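Local structure of probable alginate O-acetylase AlgJ (Pseudomonas putida, 4O8V) at residues 23-28 and 63-68; 56-61 and 272-277; 152-157 and 189-194; 210-215 and 235-240. The protein probably adds acetyl groups to mannuronate residues of alginate, working with AlgI and AlgF at the inner membrane. All coordinates share one frame; numbering follows the deposited sequence.

Overall arrangement
Contacts 2 and 4 lie in one four-stranded parallel sheet, with centres about 16 Å apart; strands 269-275 and 212-215, neighbours at its middle, join them. Contact 1 continues from contact 2, since helix 64-67 follows strand 55-61, and Glu276 bonds to both Arg66 and Ala63. Contact 3 is a separate antiparallel pair, about 32 Å from contact 1 between centres, while its Phe152 packs on Ser237 and Asp238 of contact 4. Along the chain, contacts 1 and 2 interlock, and contacts 3 and 4 fall in series inside the loop that contact 2 closes. The SGNH hydrolase-like core is thus an open parallel sheet built from distant chain segments, with an antiparallel arm attached.

Contact 1 of 4, residues 23-28 and 63-68; sequences EEFKPT and AKARVY
Glu24 sets CG anti to its own carbonyl carbon (chi1 -77°) and then carries CD on in an extended line (chi2 174°), which sends the carboxylate to the first turn of helix 64-67. There its two oxygens are shared between two consecutive backbone N-H groups: OE2 accepts from Lys64 N at 3.0 Å, and OE1 from Ala65 N at 2.9 Å. Both donors come from above the carboxylate plane, about 40° out of it. Ala63, at the N-cap position, brings no polar side-chain atom; the two N-H groups after it are met by Glu24, 39 residues before. The helix end would probably stabilise the negative charge. Two methyls lie against the carboxylate, Ala63 CB 3.4 Å from Glu24 CD and Ala65 CB 3.5 Å from Glu24 OE1. Phe25 adds a lighter touch, its CE1 lying 4.1 Å from Ala65 CB. Lys64 turns its ammonium elsewhere: NZ bonds to the carbonyl oxygens of Asp120, probably an active-site residue, Leu117 and Leu19. The buried contact thereby ties the loop between strand 19-21 and helix 31-51 to the short helix that follows strand 55-61, with Phe20 of strand 19-21 packed on both Phe25 and Ala65.

Contact 2 of 4, residues 56-61 and 272-277; sequences LVLAIV and WEFPER
Leu58 and Trp272 meet across two parallel strands, 56-61 and 272-275, which form one margin of the central sheet of the SGNH hydrolase-like fold and run 25° apart. On the face carrying Leu58, Ile60, Trp272 and Phe274, the main bump is Leu58 CD1. It drops into the hollow between the two aromatic residues, 4.0 Å from Trp272 CE3 and 3.8 Å from Phe274 CB. Leu56 comes to the same part of the indole, but at its edge, with CD1 3.6 Å from Trp272 CB. With CG anti to the backbone N (chi1 -179°), Leu58 can lean CD1 toward the neighbouring strand. Ile42 of helix 31-51 covers both aromatic residues, and Phe88 of helix 84-94 meets Phe274 edge-to-face.

The other face is shaped differently. Ala59 contributes just a methyl beside the main chain of Trp272 and Glu273, while Val61 fills the step beyond it, setting CG2 3.8 Å from Glu273 CG and CB beside Pro275 CB. The carboxylate of Glu273 reaches past this packing to Thr217 and Ser220, on either side in sequence of Ser218, the probable nucleophile. Pro275 can donate no N-H, and the pairing is carried on by the next residue: Glu276 N donates a hydrogen bond to Val61 O at 2.9 Å, in the plane of that carbonyl.

Contact 3 of 4, residues 152-157 and 189-194; sequences FITEAG and RTTRPV
Thr154 and Thr191 face each other as a non-hydrogen-bonded pair of two antiparallel strands, their hydroxyls turned together so that Thr191 OG1 donates to Thr154 OG1 at 2.6 Å. Both OG1 atoms stand anti to their own carbonyl carbons, and each has a further partner, Asn226 for Thr191 and Gln233 for Thr154. A valine in place of Thr154 would probably leave the Thr191 hydroxyl without its acceptor and Gln233 OE1 without this partner.

On the opposite face Ile153 and Arg192 lie side by side and point the same way, Ile153 CB standing 4.2 Å above the centre of the guanidinium plane. Glu155 reaches the edge of that same group: its OE2 forms a salt bridge with Arg192 NH2 at 3.0 Å, the carboxylate turned 82° from the guanidinium. A weaker bond runs from Arg192 NE to the same oxygen. A water joins Glu155 O to Thr190 OG1.

Near the end of the pair, Phe152 slants across Pro193, with CE2 3.8 Å from Pro193 CB. This surface-lying arm, built from strands 152-162 and 184-193, rests its threonine side on helix 227-235, where Gln232 touches both Phe152 and Thr191.

Contact 4 of 4, residues 210-215 and 235-240; sequences IPVALV and LRSDVA
Ala240 O receives Leu214 N at 2.7 Å, the shortest hydrogen bond between the segments, with the donor nearly along the C=O axis. Ala213 CA adds a CA-H...O contact to the same oxygen. Ala240 also donates, its N-H reaching Val212 O at 2.9 Å, so one residue holds strand 239-241 to strand 212-215 through both sides of its peptide backbone. The two parallel strands and the helices between them form a beta-alpha-beta unit, and helix 227-235 ends just before the second strand in a Schellman motif with Arg236 as C-prime residue.

Side chains extend the pairing. Val212 and Val239 both keep CG1 anti to the backbone N, which brings these methyls within 3.9 Å of each other, and Leu214 CB packs on Val239 CG1 at 4.0 Å. Before the strand, Pro211 CG approaches Ser237 OG, whose hydroxyl donates to the carbonyl O of Asp238. Ile210 lies over the start of the second strand, CG2 3.6 Å from Ala240 N and CD1 4.0 Å from Ala240 CB. An alanine here would probably open a gap beside Ala240 and strip the apolar cover from its N-H.

With the polar links between the segments confined to the main chain and the side-chain contacts largely apolar, the geometry implies that backbone bonding fixes the strand register while aliphatic packing fills in around it, shortly before helix 218-221, which begins with Ser218, the probable nucleophile.

Contact 1 of 4, residues 23-28 and 63-68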
loop_
_atom_site.group_PDB
_atom_site.type_symbol
_atom_site.label_atom_id
_atom_site.label_comp_id
_atom_site.label_asym_id
_atom_site.label_seq_id
_atom_site.Cartn_x
_atom_site.Cartn_y
_atom_site.Cartn_z
ATOM N N GLU A 23 3.497 -5.859 -13.437
ATOM C CA GLU A 23 2.331 -4.993 -13.242
ATOM C C GLU A 23 2.764 -3.527 -13.142
ATOM O O GLU A 23 1.949 -2.611 -13.302
ATOM C CB GLU A 23 1.537 -5.418 -11.996
ATOM C CG GLU A 23 0.932 -6.810 -12.098
ATOM C CD GLU A 23 0.140 -7.220 -10.854
ATOM O OE1 GLU A 23 0.261 -6.564 -9.798
ATOM O OE2 GLU A 23 -0.611 -8.209 -10.935
ATOM N N GLU A 24 4.053 -3.309 -12.887
ATOM C CA GLU A 24 4.606 -1.961 -12.866
ATOM C C GLU A 24 5.131 -1.573 -14.244
ATOM O O GLU A 24 5.649 -0.471 -14.432
ATOM C CB GLU A 24 5.720 -1.852 -11.806
ATOM C CG GLU A 24 5.152 -1.761 -10.376
ATOM C CD GLU A 24 6.206 -1.807 -9.279
ATOM O OE1 GLU A 24 7.423 -1.834 -9.588
ATOM O OE2 GLU A 24 5.818 -1.817 -8.085
ATOM N N PHE A 25 4.998 -2.490 -15.206
ATOM C CA PHE A 25 5.513 -2.279 -16.564
ATOM C C PHE A 25 4.433 -2.322 -17.648
ATOM O O PHE A 25 4.455 -1.532 -18.596
ATOM C CB PHE A 25 6.559 -3.345 -16.920
ATOM C CG PHE A 25 7.868 -3.181 -16.216
ATOM C CD1 PHE A 25 7.960 -3.391 -14.855
ATOM C CD2 PHE A 25 9.019 -2.859 -16.927
ATOM C CE1 PHE A 25 9.185 -3.246 -14.194
ATOM C CE2 PHE A 25 10.246 -2.721 -16.277
ATOM C CZ PHE A 25 10.323 -2.906 -14.907
ATOM N N LYS A 26 3.524 -3.287 -17.534
ATOM C CA LYS A 26 2.648 -3.666 -18.651
ATOM C C LYS A 26 1.618 -2.586 -18.971
ATOM O O LYS A 26 1.104 -1.929 -18.069
ATOM C CB LYS A 26 1.919 -4.986 -18.339
ATOM C CG LYS A 26 0.892 -4.874 -17.197
ATOM C CD LYS A 26 0.181 -6.194 -16.895
ATOM C CE LYS A 26 1.184 -7.288 -16.556
ATOM N NZ LYS A 26 0.575 -8.558 -16.051
ATOM N N PRO A 27 1.326 -2.391 -20.262
ATOM C CA PRO A 27 0.163 -1.566 -20.605
ATOM C C PRO A 27 -1.111 -2.291 -20.207
ATOM O O PRO A 27 -1.083 -3.511 -20.051
ATOM C CB PRO A 27 0.265 -1.424 -22.122
ATOM C CG PRO A 27 1.012 -2.639 -22.561
ATOM C CD PRO A 27 1.997 -2.933 -21.458
ATOM N N THR A 28 -2.203 -1.563 -20.014
ATOM C CA THR A 28 -3.490 -2.198 -19.779
ATOM C C THR A 28 -4.453 -1.645 -20.817
ATOM O O THR A 28 -4.533 -0.431 -20.995
ATOM C CB THR A 28 -4.002 -1.950 -18.343
ATOM O OG1 THR A 28 -3.164 -2.652 -17.417
ATOM C CG2 THR A 28 -5.425 -2.443 -18.171
ATOM N N ALA A 63 5.580 2.762 -7.057
ATOM C CA ALA A 63 6.053 1.518 -7.659
ATOM C C ALA A 63 7.519 1.292 -7.309
ATOM O O ALA A 63 8.299 2.245 -7.241
ATOM C CB ALA A 63 5.873 1.559 -9.155
ATOM N N LYS A 64 7.899 0.034 -7.107
ATOM C CA LYS A 64 9.300 -0.262 -6.847
ATOM C C LYS A 64 10.133 0.182 -8.046
ATOM O O LYS A 64 11.250 0.701 -7.889
ATOM C CB LYS A 64 9.516 -1.750 -6.569
ATOM C CG LYS A 64 10.958 -2.068 -6.164
ATOM C CD LYS A 64 11.108 -3.473 -5.635
ATOM C CE LYS A 64 11.703 -4.384 -6.661
ATOM N NZ LYS A 64 11.993 -5.732 -6.088
ATOM N N ALA A 65 9.576 0.015 -9.247
ATOM C CA ALA A 65 10.277 0.414 -10.474
ATOM C C ALA A 65 10.509 1.917 -10.573
ATOM O O ALA A 65 11.377 2.363 -11.307
ATOM C CB ALA A 65 9.515 -0.063 -11.696
ATOM N N ARG A 66 9.706 2.698 -9.866
ATOM C CA ARG A 66 9.862 4.153 -9.843
ATOM C C ARG A 66 10.899 4.572 -8.807
ATOM O O ARG A 66 11.643 5.518 -9.020
ATOM C CB ARG A 66 8.509 4.846 -9.531
ATOM C CG ARG A 66 8.589 6.368 -9.500
ATOM C CD ARG A 66 7.223 7.042 -9.206
ATOM N NE ARG A 66 6.111 6.494 -9.991
ATOM C CZ ARG A 66 5.889 6.749 -11.277
ATOM N NH1 ARG A 66 6.730 7.519 -11.972
ATOM N NH2 ARG A 66 4.832 6.209 -11.885
ATOM N N VAL A 67 10.932 3.870 -7.680
ATOM C CA VAL A 67 11.839 4.215 -6.599
ATOM C C VAL A 67 13.251 3.694 -6.892
ATOM O O VAL A 67 14.234 4.342 -6.534
ATOM C CB VAL A 67 11.343 3.663 -5.242
ATOM C CG1 VAL A 67 12.352 3.961 -4.129
ATOM C CG2 VAL A 67 9.970 4.251 -4.893
ATOM N N TYR A 68 13.344 2.533 -7.543
ATOM C CA TYR A 68 14.651 1.944 -7.908
ATOM C C TYR A 68 14.886 1.870 -9.425
ATOM O O TYR A 68 15.259 0.828 -9.973
ATOM C CB TYR A 68 14.784 0.556 -7.245
ATOM C CG TYR A 68 15.142 0.687 -5.783
ATOM C CD1 TYR A 68 16.456 0.984 -5.405
ATOM C CD2 TYR A 68 14.167 0.570 -4.779
ATOM C CE1 TYR A 68 16.801 1.144 -4.074
ATOM C CE2 TYR A 68 14.502 0.731 -3.427
ATOM C CZ TYR A 68 15.821 1.026 -3.085
ATOM O OH TYR A 68 16.167 1.206 -1.761
#

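Contact 2 of 4, residues 56-61 and 272-277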
loop_
_atom_site.group_PDB
_atom_site.type_symbol
_atom_site.label_atom_id
_atom_site.label_comp_id
_atom_site.label_asym_id
_atom_site.label_seq_id
_atom_site.Cartn_x
_atom_site.Cartn_y
_atom_site.Cartn_z
ATOM N N LEU A 56 -10.525 9.709 5.916
ATOM C CA LEU A 56 -9.701 8.860 5.062
ATOM C C LEU A 56 -8.328 9.456 4.854
ATOM O O LEU A 56 -8.208 10.627 4.497
ATOM C CB LEU A 56 -10.360 8.661 3.710
ATOM C CG LEU A 56 -9.508 7.907 2.675
ATOM C CD1 LEU A 56 -9.106 6.496 3.163
ATOM C CD2 LEU A 56 -10.240 7.857 1.337
ATOM N N VAL A 57 -7.307 8.644 5.078
ATOM C CA VAL A 57 -5.952 9.008 4.699
ATOM C C VAL A 57 -5.478 7.947 3.699
ATOM O O VAL A 57 -5.211 6.780 4.053
ATOM C CB VAL A 57 -4.996 9.082 5.900
ATOM C CG1 VAL A 57 -3.578 9.461 5.422
ATOM C CG2 VAL A 57 -5.488 10.054 6.943
ATOM N N LEU A 58 -5.428 8.343 2.433
ATOM C CA LEU A 58 -5.040 7.441 1.360
ATOM C C LEU A 58 -3.528 7.375 1.324
ATOM O O LEU A 58 -2.880 8.416 1.343
ATOM C CB LEU A 58 -5.599 7.925 0.016
ATOM C CG LEU A 58 -5.303 7.068 -1.216
ATOM C CD1 LEU A 58 -5.937 5.667 -1.081
ATOM C CD2 LEU A 58 -5.825 7.776 -2.473
ATOM N N ALA A 59 -2.982 6.159 1.272
ATOM C CA ALA A 59 -1.527 5.968 1.271
ATOM C C ALA A 59 -1.114 5.357 -0.067
ATOM O O ALA A 59 -1.141 4.131 -0.252
ATOM C CB ALA A 59 -1.096 5.097 2.421
ATOM N N ILE A 60 -0.776 6.227 -1.017
ATOM C CA ILE A 60 -0.424 5.766 -2.369
ATOM C C ILE A 60 1.029 5.275 -2.344
ATOM O O ILE A 60 1.939 6.074 -2.167
ATOM C CB ILE A 60 -0.587 6.895 -3.428
ATOM C CG1 ILE A 60 -2.034 7.406 -3.477
ATOM C CG2 ILE A 60 -0.158 6.394 -4.838
ATOM C CD1 ILE A 60 -2.156 8.718 -4.269
ATOM N N VAL A 61 1.245 3.969 -2.492
ATOM C CA VAL A 61 2.617 3.434 -2.458
ATOM C C VAL A 61 3.252 3.537 -3.839
ATOM O O VAL A 61 2.713 3.041 -4.814
ATOM C CB VAL A 61 2.651 1.967 -2.005
ATOM C CG1 VAL A 61 4.117 1.513 -1.750
ATOM C CG2 VAL A 61 1.815 1.800 -0.734
ATOM N N TRP A 272 -5.711 3.953 4.212
ATOM C CA TRP A 272 -5.982 3.073 3.075
ATOM C C TRP A 272 -4.736 2.982 2.194
ATOM O O TRP A 272 -4.413 3.922 1.465
ATOM C CB TRP A 272 -7.149 3.606 2.254
ATOM C CG TRP A 272 -7.615 2.680 1.178
ATOM C CD1 TRP A 272 -7.186 1.396 0.934
ATOM C CD2 TRP A 272 -8.630 2.955 0.193
ATOM N NE1 TRP A 272 -7.871 0.864 -0.132
ATOM C CE2 TRP A 272 -8.754 1.801 -0.612
ATOM C CE3 TRP A 272 -9.431 4.062 -0.084
ATOM C CZ2 TRP A 272 -9.666 1.719 -1.683
ATOM C CZ3 TRP A 272 -10.335 3.990 -1.145
ATOM C CH2 TRP A 272 -10.440 2.821 -1.932
ATOM N N GLU A 273 -4.055 1.847 2.277
ATOM C CA GLU A 273 -2.831 1.609 1.514
ATOM C C GLU A 273 -3.186 1.066 0.121
ATOM O O GLU A 273 -3.890 0.058 -0.026
ATOM C CB GLU A 273 -1.911 0.669 2.296
ATOM C CG GLU A 273 -0.792 0.068 1.467
ATOM C CD GLU A 273 -1.105 -1.352 1.006
ATOM O OE1 GLU A 273 -1.515 -2.193 1.850
ATOM O OE2 GLU A 273 -0.914 -1.642 -0.197
ATOM N N PHE A 274 -2.721 1.780 -0.903
ATOM C CA PHE A 274 -3.167 1.605 -2.284
ATOM C C PHE A 274 -1.950 1.797 -3.199
ATOM O O PHE A 274 -1.605 2.925 -3.553
ATOM C CB PHE A 274 -4.286 2.625 -2.611
ATOM C CG PHE A 274 -5.118 2.282 -3.830
ATOM C CD1 PHE A 274 -4.521 1.998 -5.054
ATOM C CD2 PHE A 274 -6.523 2.241 -3.746
ATOM C CE1 PHE A 274 -5.307 1.699 -6.182
ATOM C CE2 PHE A 274 -7.311 1.923 -4.861
ATOM C CZ PHE A 274 -6.701 1.644 -6.080
ATOM N N PRO A 275 -1.271 0.704 -3.563
ATOM C CA PRO A 275 -0.080 0.848 -4.405
ATOM C C PRO A 275 -0.436 1.396 -5.804
ATOM O O PRO A 275 -1.489 1.048 -6.345
ATOM C CB PRO A 275 0.471 -0.591 -4.494
ATOM C CG PRO A 275 -0.101 -1.290 -3.255
ATOM C CD PRO A 275 -1.506 -0.691 -3.156
ATOM N N GLU A 276 0.419 2.236 -6.379
ATOM C CA GLU A 276 0.041 2.955 -7.596
ATOM C C GLU A 276 -0.333 2.049 -8.779
ATOM O O GLU A 276 -1.241 2.378 -9.537
ATOM C CB GLU A 276 1.154 3.928 -8.013
ATOM C CG GLU A 276 2.443 3.268 -8.487
ATOM C CD GLU A 276 3.361 4.210 -9.263
ATOM O OE1 GLU A 276 3.151 4.403 -10.482
ATOM O OE2 GLU A 276 4.318 4.735 -8.665
ATOM N N ARG A 277 0.327 0.899 -8.922
ATOM C CA ARG A 277 0.120 0.054 -10.092
ATOM C C ARG A 277 -1.298 -0.510 -10.197
ATOM O O ARG A 277 -1.688 -0.981 -11.255
ATOM C CB ARG A 277 1.120 -1.111 -10.102
ATOM C CG ARG A 277 0.806 -2.238 -9.093
ATOM C CD ARG A 277 1.960 -3.257 -9.109
ATOM N NE ARG A 277 1.706 -4.507 -8.388
ATOM C CZ ARG A 277 2.164 -4.752 -7.162
ATOM N NH1 ARG A 277 2.851 -3.818 -6.517
ATOM N NH2 ARG A 277 1.925 -5.919 -6.574
#

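Contact 3 of 4, residues 152-157 and 189-194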
loop_
_atom_site.group_PDB
_atom_site.type_symbol
_atom_site.label_atom_id
_atom_site.label_comp_id
_atom_site.label_asym_id
_atom_site.label_seq_id
_atom_site.Cartn_x
_atom_site.Cartn_y
_atom_site.Cartn_z
ATOM N N PHE A 152 4.132 2.883 21.972
ATOM C CA PHE A 152 4.482 1.552 21.501
ATOM C C PHE A 152 5.991 1.491 21.372
ATOM O O PHE A 152 6.630 2.509 21.144
ATOM C CB PHE A 152 3.811 1.235 20.155
ATOM C CG PHE A 152 2.322 1.048 20.249
ATOM C CD1 PHE A 152 1.474 2.147 20.313
ATOM C CD2 PHE A 152 1.769 -0.225 20.280
ATOM C CE1 PHE A 152 0.112 1.981 20.411
ATOM C CE2 PHE A 152 0.407 -0.399 20.370
ATOM C CZ PHE A 152 -0.423 0.708 20.435
ATOM N N ILE A 153 6.549 0.295 21.514
ATOM C CA ILE A 153 7.974 0.079 21.302
ATOM C C ILE A 153 8.173 -0.977 20.216
ATOM O O ILE A 153 7.542 -2.039 20.238
ATOM C CB ILE A 153 8.680 -0.364 22.606
ATOM C CG1 ILE A 153 8.748 0.810 23.589
ATOM C CG2 ILE A 153 10.072 -0.893 22.298
ATOM C CD1 ILE A 153 9.217 0.457 25.013
ATOM N N THR A 154 9.032 -0.672 19.249
ATOM C CA THR A 154 9.378 -1.618 18.184
ATOM C C THR A 154 10.752 -2.186 18.459
ATOM O O THR A 154 11.678 -1.434 18.728
ATOM C CB THR A 154 9.348 -0.941 16.796
ATOM O OG1 THR A 154 8.000 -0.552 16.497
ATOM C CG2 THR A 154 9.867 -1.892 15.698
ATOM N N GLU A 155 10.873 -3.511 18.462
ATOM C CA GLU A 155 12.168 -4.143 18.699
ATOM C C GLU A 155 12.637 -4.865 17.441
ATOM O O GLU A 155 11.856 -5.542 16.761
ATOM C CB GLU A 155 12.099 -5.128 19.867
ATOM C CG GLU A 155 11.846 -4.482 21.230
ATOM C CD GLU A 155 11.851 -5.493 22.370
ATOM O OE1 GLU A 155 12.034 -6.701 22.090
ATOM O OE2 GLU A 155 11.675 -5.083 23.541
ATOM N N ALA A 156 13.914 -4.718 17.131
ATOM C CA ALA A 156 14.492 -5.380 15.977
ATOM C C ALA A 156 15.052 -6.711 16.424
ATOM O O ALA A 156 15.845 -6.762 17.369
ATOM C CB ALA A 156 15.577 -4.522 15.362
ATOM N N GLY A 157 14.630 -7.785 15.767
ATOM C CA GLY A 157 15.135 -9.109 16.081
ATOM C C GLY A 157 16.257 -9.537 15.141
ATOM O O GLY A 157 17.062 -8.724 14.698
ATOM N N ARG A 189 10.997 -7.491 12.766
ATOM C CA ARG A 189 10.709 -6.350 13.639
ATOM C C ARG A 189 9.290 -6.422 14.156
ATOM O O ARG A 189 8.340 -6.546 13.374
ATOM C CB ARG A 189 10.959 -5.025 12.911
ATOM C CG ARG A 189 12.386 -4.506 13.107
ATOM C CD ARG A 189 12.817 -3.540 12.009
ATOM N NE ARG A 189 11.838 -2.480 11.793
ATOM C CZ ARG A 189 11.813 -1.323 12.445
ATOM N NH1 ARG A 189 12.717 -1.046 13.383
ATOM N NH2 ARG A 189 10.870 -0.436 12.154
ATOM N N THR A 190 9.168 -6.360 15.479
ATOM C CA THR A 190 7.899 -6.512 16.173
ATOM C C THR A 190 7.604 -5.310 17.076
ATOM O O THR A 190 8.503 -4.746 17.697
ATOM C CB THR A 190 7.884 -7.804 17.006
ATOM O OG1 THR A 190 9.013 -7.819 17.875
ATOM C CG2 THR A 190 7.979 -9.026 16.097
ATOM N N THR A 191 6.328 -4.940 17.160
ATOM C CA THR A 191 5.909 -3.768 17.913
ATOM C C THR A 191 4.942 -4.173 19.018
ATOM O O THR A 191 4.044 -4.979 18.792
ATOM C CB THR A 191 5.240 -2.735 16.991
ATOM O OG1 THR A 191 6.165 -2.350 15.958
ATOM C CG2 THR A 191 4.786 -1.498 17.788
ATOM N N ARG A 192 5.138 -3.625 20.211
ATOM C CA ARG A 192 4.278 -3.937 21.340
ATOM C C ARG A 192 3.901 -2.660 22.080
ATOM O O ARG A 192 4.685 -1.713 22.125
ATOM C CB ARG A 192 4.990 -4.904 22.286
ATOM C CG ARG A 192 6.279 -4.317 22.846
ATOM C CD ARG A 192 7.112 -5.319 23.624
ATOM N NE ARG A 192 8.407 -4.748 23.987
ATOM C CZ ARG A 192 8.601 -3.929 25.018
ATOM N NH1 ARG A 192 7.582 -3.582 25.802
ATOM N NH2 ARG A 192 9.816 -3.457 25.270
ATOM N N PRO A 193 2.692 -2.626 22.659
ATOM C CA PRO A 193 2.337 -1.530 23.571
ATOM C C PRO A 193 3.192 -1.572 24.823
ATOM O O PRO A 193 3.595 -2.652 25.245
ATOM C CB PRO A 193 0.864 -1.803 23.906
ATOM C CG PRO A 193 0.686 -3.271 23.655
ATOM C CD PRO A 193 1.601 -3.602 22.503
ATOM N N VAL A 194 3.476 -0.414 25.407
ATOM C CA VAL A 194 4.208 -0.358 26.662
ATOM C C VAL A 194 3.334 -0.857 27.821
ATOM O O VAL A 194 3.830 -1.496 28.756
ATOM C CB VAL A 194 4.704 1.074 26.943
ATOM C CG1 VAL A 194 5.416 1.146 28.288
ATOM C CG2 VAL A 194 5.627 1.535 25.815
HETATM O O HOH W 1 11.361 -8.510 16.810
#

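Contact 4 of 4, residues 210-215 and 235-240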
loop_
_atom_site.group_PDB
_atom_site.type_symbol
_atom_site.label_atom_id
_atom_site.label_comp_id
_atom_site.label_asym_id
_atom_site.label_seq_id
_atom_site.Cartn_x
_atom_site.Cartn_y
_atom_site.Cartn_z
ATOM N N ILE A 210 -11.308 1.124 18.655
ATOM C CA ILE A 210 -9.970 1.464 18.172
ATOM C C ILE A 210 -10.091 2.683 17.265
ATOM O O ILE A 210 -10.945 2.721 16.392
ATOM C CB ILE A 210 -9.320 0.263 17.452
ATOM C CG1 ILE A 210 -9.215 -0.913 18.428
ATOM C CG2 ILE A 210 -7.928 0.621 16.858
ATOM C CD1 ILE A 210 -8.207 -1.981 18.026
ATOM N N PRO A 211 -9.264 3.710 17.505
ATOM C CA PRO A 211 -9.447 4.974 16.784
ATOM C C PRO A 211 -8.957 4.973 15.342
ATOM O O PRO A 211 -9.376 5.849 14.585
ATOM C CB PRO A 211 -8.640 5.968 17.615
ATOM C CG PRO A 211 -7.677 5.161 18.355
ATOM C CD PRO A 211 -8.304 3.839 18.613
ATOM N N VAL A 212 -8.110 4.018 14.961
ATOM C CA VAL A 212 -7.597 3.965 13.588
ATOM C C VAL A 212 -7.782 2.579 12.963
ATOM O O VAL A 212 -7.510 1.567 13.612
ATOM C CB VAL A 212 -6.092 4.323 13.529
ATOM C CG1 VAL A 212 -5.566 4.261 12.094
ATOM C CG2 VAL A 212 -5.813 5.702 14.156
ATOM N N ALA A 213 -8.235 2.524 11.710
ATOM C CA ALA A 213 -8.278 1.249 10.987
ATOM C C ALA A 213 -7.312 1.295 9.808
ATOM O O ALA A 213 -7.152 2.331 9.171
ATOM C CB ALA A 213 -9.706 0.917 10.491
ATOM N N LEU A 214 -6.675 0.161 9.537
ATOM C CA LEU A 214 -5.765 0.030 8.397
ATOM C C LEU A 214 -6.433 -0.899 7.387
ATOM O O LEU A 214 -6.896 -1.979 7.762
ATOM C CB LEU A 214 -4.397 -0.527 8.839
ATOM C CG LEU A 214 -3.430 -0.952 7.728
ATOM C CD1 LEU A 214 -3.040 0.229 6.850
ATOM C CD2 LEU A 214 -2.175 -1.580 8.367
ATOM N N VAL A 215 -6.539 -0.437 6.133
ATOM C CA VAL A 215 -7.040 -1.253 5.039
ATOM C C VAL A 215 -6.044 -1.230 3.888
ATOM O O VAL A 215 -5.451 -0.193 3.597
ATOM C CB VAL A 215 -8.426 -0.750 4.546
ATOM C CG1 VAL A 215 -8.990 -1.712 3.483
ATOM C CG2 VAL A 215 -9.357 -0.647 5.709
ATOM N N LEU A 235 1.915 6.839 15.115
ATOM C CA LEU A 235 0.686 7.534 15.481
ATOM C C LEU A 235 0.480 7.642 16.983
ATOM O O LEU A 235 -0.358 8.426 17.438
ATOM C CB LEU A 235 -0.530 6.827 14.873
ATOM C CG LEU A 235 -0.623 6.836 13.346
ATOM C CD1 LEU A 235 -1.682 5.835 12.897
ATOM C CD2 LEU A 235 -0.955 8.243 12.880
ATOM N N ARG A 236 1.241 6.865 17.754
ATOM C CA ARG A 236 0.971 6.725 19.190
ATOM C C ARG A 236 -0.514 6.409 19.400
ATOM O O ARG A 236 -1.246 7.075 20.172
ATOM C CB ARG A 236 1.394 7.982 19.959
ATOM C CG ARG A 236 2.863 8.353 19.693
ATOM C CD ARG A 236 3.312 9.529 20.510
ATOM N NE ARG A 236 3.906 9.076 21.757
ATOM C CZ ARG A 236 3.668 9.622 22.940
ATOM N NH1 ARG A 236 2.847 10.659 23.044
ATOM N NH2 ARG A 236 4.257 9.128 24.018
ATOM N N SER A 237 -0.958 5.381 18.683
ATOM C CA SER A 237 -2.365 4.974 18.717
ATOM C C SER A 237 -2.547 3.491 18.412
ATOM O O SER A 237 -1.784 2.923 17.629
ATOM C CB SER A 237 -3.174 5.785 17.706
ATOM O OG SER A 237 -4.533 5.372 17.700
ATOM N N ASP A 238 -3.527 2.837 19.032
ATOM C CA ASP A 238 -3.806 1.470 18.603
ATOM C C ASP A 238 -4.376 1.570 17.196
ATOM O O ASP A 238 -4.929 2.603 16.812
ATOM C CB ASP A 238 -4.766 0.735 19.551
ATOM C CG ASP A 238 -4.778 -0.779 19.317
ATOM O OD1 ASP A 238 -3.928 -1.291 18.555
ATOM O OD2 ASP A 238 -5.628 -1.468 19.918
ATOM N N VAL A 239 -4.190 0.510 16.419
ATOM C CA VAL A 239 -4.622 0.439 15.030
ATOM C C VAL A 239 -5.142 -0.965 14.764
ATOM O O VAL A 239 -4.481 -1.944 15.131
ATOM C CB VAL A 239 -3.473 0.746 14.012
ATOM C CG1 VAL A 239 -4.017 0.698 12.588
ATOM C CG2 VAL A 239 -2.826 2.098 14.277
ATOM N N ALA A 240 -6.319 -1.077 14.145
ATOM C CA ALA A 240 -6.832 -2.391 13.773
ATOM C C ALA A 240 -6.543 -2.675 12.298
ATOM O O ALA A 240 -6.669 -1.785 11.450
ATOM C CB ALA A 240 -8.337 -2.482 14.051
#